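Local coordinates for fucolectin-related protein (Streptococcus pneumoniae, PDB 2WMF), which probably hydrolyses glycosidic bonds in host blood-group carbohydrate antigens, as the catalytic module of a family 98 glycoside hydrolase, at residues Y267-M279 with V289-T301. Numbering follows the deposited sequence.
Sequences YASEPESMIAMEM and VYNFECAAYTFMT
CG of Tyr297 is anti to the backbone N (chi1 -179°), which lays the ring against the backbone of 267-270, while the same trans setting at Cys294 (chi1 175°) carries its thiol over the ring of Tyr267. The Tyr297 hydroxyl donates a short hydrogen bond to the carbonyl of Glu270, OH to O 2.6 Å, arriving tilted from the carbonyl plane. One face of this ring rests on the backbone of Ala268, whose CA makes a CH-pi contact 3.7 Å from the ring centroid. The Glu272 side chain crosses that of Tyr297 at about a right angle, its carboxylate beside the hydroxyl but not hydrogen-bonded to it; Lys488, Thr486 and Tyr519 hold its oxygens instead. In the sulfur-aromatic contact, Cys294 SG sits almost centrally over Tyr267, 3.6 Å from the ring centroid, and the phenol oxygen of Tyr267 is hydrogen-bonded to the carboxylate of Glu508.

Farther along, the helix packs on the strand through apolar groups. Ile275 divides its branches, CG2 meeting Phe292 CE1 at 3.6 Å and CD1 touching Tyr297 CE2 and Thr298 CG2. Met279 brings SD to the edge of the Phe292 ring, 3.6 Å from CZ, in a Met-aromatic contact, and its CB lies against Tyr290 CE1.

Strand 289-293 is the eighth of the parallel (beta/alpha)8 barrel, closing it between strands 237-243 and 39-45. The axis of 272-279 runs at 145° to that of 289-293, with a closest approach of 10.5 Å; helix 272-283 lies outside the barrel, and helix 307-322 adds Ile313 and Phe316 to the apolar layer between helix and barrel wall.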
loop_
_atom_site.group_PDB
_atom_site.type_symbol
_atom_site.label_atom_id
_atom_site.label_comp_id
_atom_site.label_asym_id
_atom_site.label_seq_id
_atom_site.Cartn_x
_atom_site.Cartn_y
_atom_site.Cartn_z
ATOM N N TYR A 267 6.946 15.280 3.143
ATOM C CA TYR A 267 5.838 14.323 2.994
ATOM C C TYR A 267 5.090 14.490 1.670
ATOM O O TYR A 267 4.234 13.659 1.311
ATOM C CB TYR A 267 4.887 14.321 4.191
ATOM C CG TYR A 267 4.039 15.542 4.475
ATOM C CD1 TYR A 267 3.216 16.119 3.503
ATOM C CD2 TYR A 267 3.932 16.039 5.798
ATOM C CE1 TYR A 267 2.390 17.221 3.818
ATOM C CE2 TYR A 267 3.094 17.126 6.117
ATOM C CZ TYR A 267 2.331 17.722 5.139
ATOM O OH TYR A 267 1.471 18.760 5.485
ATOM N N ALA A 268 5.423 15.565 0.930
ATOM C CA ALA A 268 4.879 15.816 -0.399
ATOM C C ALA A 268 5.906 15.543 -1.507
ATOM O O ALA A 268 5.739 15.981 -2.656
ATOM C CB ALA A 268 4.298 17.283 -0.475
ATOM N N SER A 269 6.931 14.745 -1.162
ATOM C CA SER A 269 8.041 14.499 -2.046
ATOM C C SER A 269 8.328 13.029 -2.427
ATOM O O SER A 269 9.172 12.759 -3.268
ATOM C CB SER A 269 9.305 15.175 -1.507
ATOM O OG SER A 269 9.139 16.594 -1.441
ATOM N N GLU A 270 7.614 12.074 -1.837
ATOM C CA GLU A 270 7.751 10.676 -2.298
ATOM C C GLU A 270 7.169 10.605 -3.728
ATOM O O GLU A 270 6.007 11.012 -3.932
ATOM C CB GLU A 270 6.997 9.712 -1.396
ATOM C CG GLU A 270 7.101 8.277 -1.916
ATOM C CD GLU A 270 6.581 7.169 -1.027
ATOM O OE1 GLU A 270 6.417 7.376 0.180
ATOM O OE2 GLU A 270 6.380 6.038 -1.606
ATOM N N PRO A 271 7.946 10.119 -4.705
ATOM C CA PRO A 271 7.424 10.074 -6.083
ATOM C C PRO A 271 6.039 9.405 -6.169
ATOM O O PRO A 271 5.770 8.378 -5.526
ATOM C CB PRO A 271 8.490 9.295 -6.831
ATOM C CG PRO A 271 9.727 9.613 -6.093
ATOM C CD PRO A 271 9.341 9.643 -4.647
ATOM N N GLU A 272 5.174 10.026 -6.958
ATOM C CA GLU A 272 3.779 9.540 -7.138
ATOM C C GLU A 272 3.722 8.072 -7.549
ATOM O O GLU A 272 2.978 7.272 -6.972
ATOM C CB GLU A 272 3.032 10.408 -8.160
ATOM C CG GLU A 272 2.750 11.848 -7.663
ATOM C CD GLU A 272 3.805 12.890 -7.905
ATOM O OE1 GLU A 272 5.018 12.548 -8.116
ATOM O OE2 GLU A 272 3.398 14.096 -7.890
ATOM N N SER A 273 4.504 7.709 -8.543
ATOM C CA SER A 273 4.510 6.309 -9.007
ATOM C C SER A 273 5.077 5.367 -7.947
ATOM O O SER A 273 4.753 4.172 -7.911
ATOM C CB SER A 273 5.317 6.175 -10.284
ATOM O OG SER A 273 6.602 6.695 -10.057
ATOM N N MET A 274 5.918 5.888 -7.059
ATOM C CA MET A 274 6.449 5.034 -5.999
ATOM C C MET A 274 5.364 4.668 -4.957
ATOM O O MET A 274 5.418 3.587 -4.351
ATOM C CB MET A 274 7.662 5.659 -5.309
ATOM C CG MET A 274 8.273 4.813 -4.180
ATOM S SD MET A 274 9.781 5.627 -3.535
ATOM C CE MET A 274 9.926 4.741 -1.981
ATOM N N ILE A 275 4.415 5.567 -4.740
ATOM C CA ILE A 275 3.233 5.255 -3.916
ATOM C C ILE A 275 2.515 3.988 -4.504
ATOM O O ILE A 275 2.182 3.015 -3.791
ATOM C CB ILE A 275 2.250 6.408 -3.847
ATOM C CG1 ILE A 275 2.867 7.632 -3.163
ATOM C CG2 ILE A 275 1.002 6.022 -3.033
ATOM C CD1 ILE A 275 2.086 8.909 -3.440
ATOM N N ALA A 276 2.332 4.021 -5.828
ATOM C CA ALA A 276 1.777 2.862 -6.563
ATOM C C ALA A 276 2.625 1.593 -6.450
ATOM O O ALA A 276 2.075 0.467 -6.344
ATOM C CB ALA A 276 1.496 3.219 -8.012
ATOM N N MET A 277 3.948 1.747 -6.464
ATOM C CA MET A 277 4.819 0.582 -6.269
ATOM C C MET A 277 4.642 -0.059 -4.866
ATOM O O MET A 277 4.618 -1.300 -4.722
ATOM C CB MET A 277 6.262 0.970 -6.533
ATOM C CG MET A 277 6.483 1.339 -8.018
ATOM S SD MET A 277 7.874 2.477 -8.387
ATOM C CE MET A 277 9.099 1.716 -7.453
ATOM N N GLU A 278 4.498 0.770 -3.826
ATOM C CA GLU A 278 4.128 0.276 -2.497
ATOM C C GLU A 278 2.765 -0.494 -2.533
ATOM O O GLU A 278 2.643 -1.547 -1.918
ATOM C CB GLU A 278 4.120 1.399 -1.441
ATOM C CG GLU A 278 5.400 2.203 -1.305
ATOM C CD GLU A 278 5.479 2.927 0.013
ATOM O OE1 GLU A 278 5.055 2.363 1.037
ATOM O OE2 GLU A 278 5.928 4.099 0.043
ATOM N N MET A 279 1.786 0.039 -3.271
ATOM C CA MET A 279 0.517 -0.670 -3.423
ATOM C C MET A 279 0.736 -2.008 -4.152
ATOM O O MET A 279 0.129 -3.020 -3.797
ATOM C CB MET A 279 -0.516 0.152 -4.212
ATOM C CG MET A 279 -0.856 1.525 -3.554
ATOM S SD MET A 279 -1.825 2.580 -4.682
ATOM C CE MET A 279 -3.400 1.719 -4.761
ATOM N N VAL A 289 -6.726 -4.048 0.905
ATOM C CA VAL A 289 -7.145 -2.817 1.545
ATOM C C VAL A 289 -5.982 -1.813 1.495
ATOM O O VAL A 289 -4.900 -2.136 1.908
ATOM C CB VAL A 289 -7.597 -3.062 3.028
ATOM C CG1 VAL A 289 -7.866 -1.713 3.720
ATOM C CG2 VAL A 289 -8.824 -3.992 3.052
ATOM N N TYR A 290 -6.261 -0.615 1.002
ATOM C CA TYR A 290 -5.250 0.432 0.745
ATOM C C TYR A 290 -5.666 1.741 1.401
ATOM O O TYR A 290 -6.780 2.249 1.151
ATOM C CB TYR A 290 -5.087 0.637 -0.765
ATOM C CG TYR A 290 -4.807 -0.620 -1.560
ATOM C CD1 TYR A 290 -3.508 -0.987 -1.887
ATOM C CD2 TYR A 290 -5.848 -1.413 -2.039
ATOM C CE1 TYR A 290 -3.254 -2.126 -2.635
ATOM C CE2 TYR A 290 -5.612 -2.568 -2.776
ATOM C CZ TYR A 290 -4.302 -2.919 -3.082
ATOM O OH TYR A 290 -4.044 -4.050 -3.828
ATOM N N ASN A 291 -4.768 2.280 2.230
ATOM C CA ASN A 291 -4.941 3.526 2.929
ATOM C C ASN A 291 -3.643 4.331 2.775
ATOM O O ASN A 291 -2.638 3.755 2.413
ATOM C CB ASN A 291 -5.257 3.244 4.422
ATOM C CG ASN A 291 -5.969 4.384 5.143
ATOM O OD1 ASN A 291 -6.098 5.520 4.661
ATOM N ND2 ASN A 291 -6.470 4.047 6.354
ATOM N N PHE A 292 -3.687 5.635 3.059
ATOM C CA PHE A 292 -2.594 6.548 2.722
ATOM C C PHE A 292 -2.474 7.717 3.684
ATOM O O PHE A 292 -3.484 8.234 4.182
ATOM C CB PHE A 292 -2.773 7.130 1.308
ATOM C CG PHE A 292 -2.854 6.064 0.276
ATOM C CD1 PHE A 292 -1.703 5.572 -0.331
ATOM C CD2 PHE A 292 -4.076 5.458 -0.004
ATOM C CE1 PHE A 292 -1.765 4.534 -1.247
ATOM C CE2 PHE A 292 -4.162 4.391 -0.919
ATOM C CZ PHE A 292 -2.989 3.915 -1.516
ATOM N N GLU A 293 -1.230 8.127 3.894
ATOM C CA GLU A 293 -0.890 9.440 4.443
ATOM C C GLU A 293 0.331 9.925 3.670
ATOM O O GLU A 293 0.957 9.147 2.985
ATOM C CB GLU A 293 -0.502 9.312 5.932
ATOM C CG GLU A 293 -1.563 8.796 6.850
ATOM C CD GLU A 293 -1.184 8.855 8.353
ATOM O OE1 GLU A 293 -0.510 9.837 8.778
ATOM O OE2 GLU A 293 -1.562 7.914 9.097
ATOM N N CYS A 294 0.705 11.200 3.769
ATOM C CA CYS A 294 -0.074 12.325 4.334
ATOM C C CYS A 294 -1.038 12.907 3.280
ATOM O O CYS A 294 -0.616 13.277 2.171
ATOM C CB CYS A 294 0.883 13.429 4.744
ATOM S SG CYS A 294 0.065 14.953 5.334
ATOM N N ALA A 295 -2.323 12.989 3.658
ATOM C CA ALA A 295 -3.449 13.303 2.774
ATOM C C ALA A 295 -3.359 14.638 2.085
ATOM O O ALA A 295 -3.937 14.819 1.021
ATOM C CB ALA A 295 -4.772 13.219 3.573
ATOM N N ALA A 296 -2.566 15.566 2.650
ATOM C CA ALA A 296 -2.320 16.815 1.946
ATOM C C ALA A 296 -1.638 16.598 0.615
ATOM O O ALA A 296 -1.825 17.411 -0.322
ATOM C CB ALA A 296 -1.529 17.853 2.806
ATOM N N TYR A 297 -0.797 15.564 0.558
ATOM C CA TYR A 297 -0.170 15.131 -0.673
ATOM C C TYR A 297 -0.918 14.010 -1.381
ATOM O O TYR A 297 -1.105 14.052 -2.580
ATOM C CB TYR A 297 1.239 14.636 -0.372
ATOM C CG TYR A 297 2.037 14.164 -1.577
ATOM C CD1 TYR A 297 2.187 14.953 -2.701
ATOM C CD2 TYR A 297 2.701 12.922 -1.561
ATOM C CE1 TYR A 297 2.961 14.562 -3.750
ATOM C CE2 TYR A 297 3.477 12.523 -2.614
ATOM C CZ TYR A 297 3.613 13.313 -3.722
ATOM O OH TYR A 297 4.407 12.931 -4.806
ATOM N N THR A 298 -1.328 13.022 -0.609
ATOM C CA THR A 298 -1.849 11.756 -1.166
ATOM C C THR A 298 -3.356 11.797 -1.504
ATOM O O THR A 298 -3.845 10.844 -2.120
ATOM C CB THR A 298 -1.554 10.540 -0.237
ATOM O OG1 THR A 298 -2.071 10.769 1.076
ATOM C CG2 THR A 298 -0.048 10.274 -0.097
ATOM N N PHE A 299 -4.085 12.827 -1.091
ATOM C CA PHE A 299 -5.528 12.870 -1.340
ATOM C C PHE A 299 -6.029 14.188 -1.886
ATOM O O PHE A 299 -6.314 14.286 -3.069
ATOM C CB PHE A 299 -6.310 12.426 -0.082
ATOM C CG PHE A 299 -7.811 12.358 -0.268
ATOM C CD1 PHE A 299 -8.390 11.908 -1.485
ATOM C CD2 PHE A 299 -8.649 12.716 0.783
ATOM C CE1 PHE A 299 -9.768 11.847 -1.634
ATOM C CE2 PHE A 299 -10.024 12.663 0.642
ATOM C CZ PHE A 299 -10.583 12.221 -0.572
ATOM N N MET A 300 -6.065 15.235 -1.049
ATOM C CA MET A 300 -6.849 16.442 -1.411
ATOM C C MET A 300 -6.500 17.577 -0.428
ATOM O O MET A 300 -6.302 17.344 0.748
ATOM C CB MET A 300 -8.352 16.096 -1.322
ATOM C CG MET A 300 -9.304 16.972 -1.977
ATOM S SD MET A 300 -10.994 16.240 -1.976
ATOM C CE MET A 300 -11.414 16.225 -0.252
ATOM N N THR A 301 -6.464 18.806 -0.945
ATOM C CA THR A 301 -6.520 19.999 -0.115
ATOM C C THR A 301 -7.517 20.950 -0.782
ATOM O O THR A 301 -7.629 21.030 -2.033
ATOM C CB THR A 301 -5.143 20.705 0.090
ATOM O OG1 THR A 301 -4.692 21.243 -1.153
ATOM C CG2 THR A 301 -4.072 19.687 0.749
#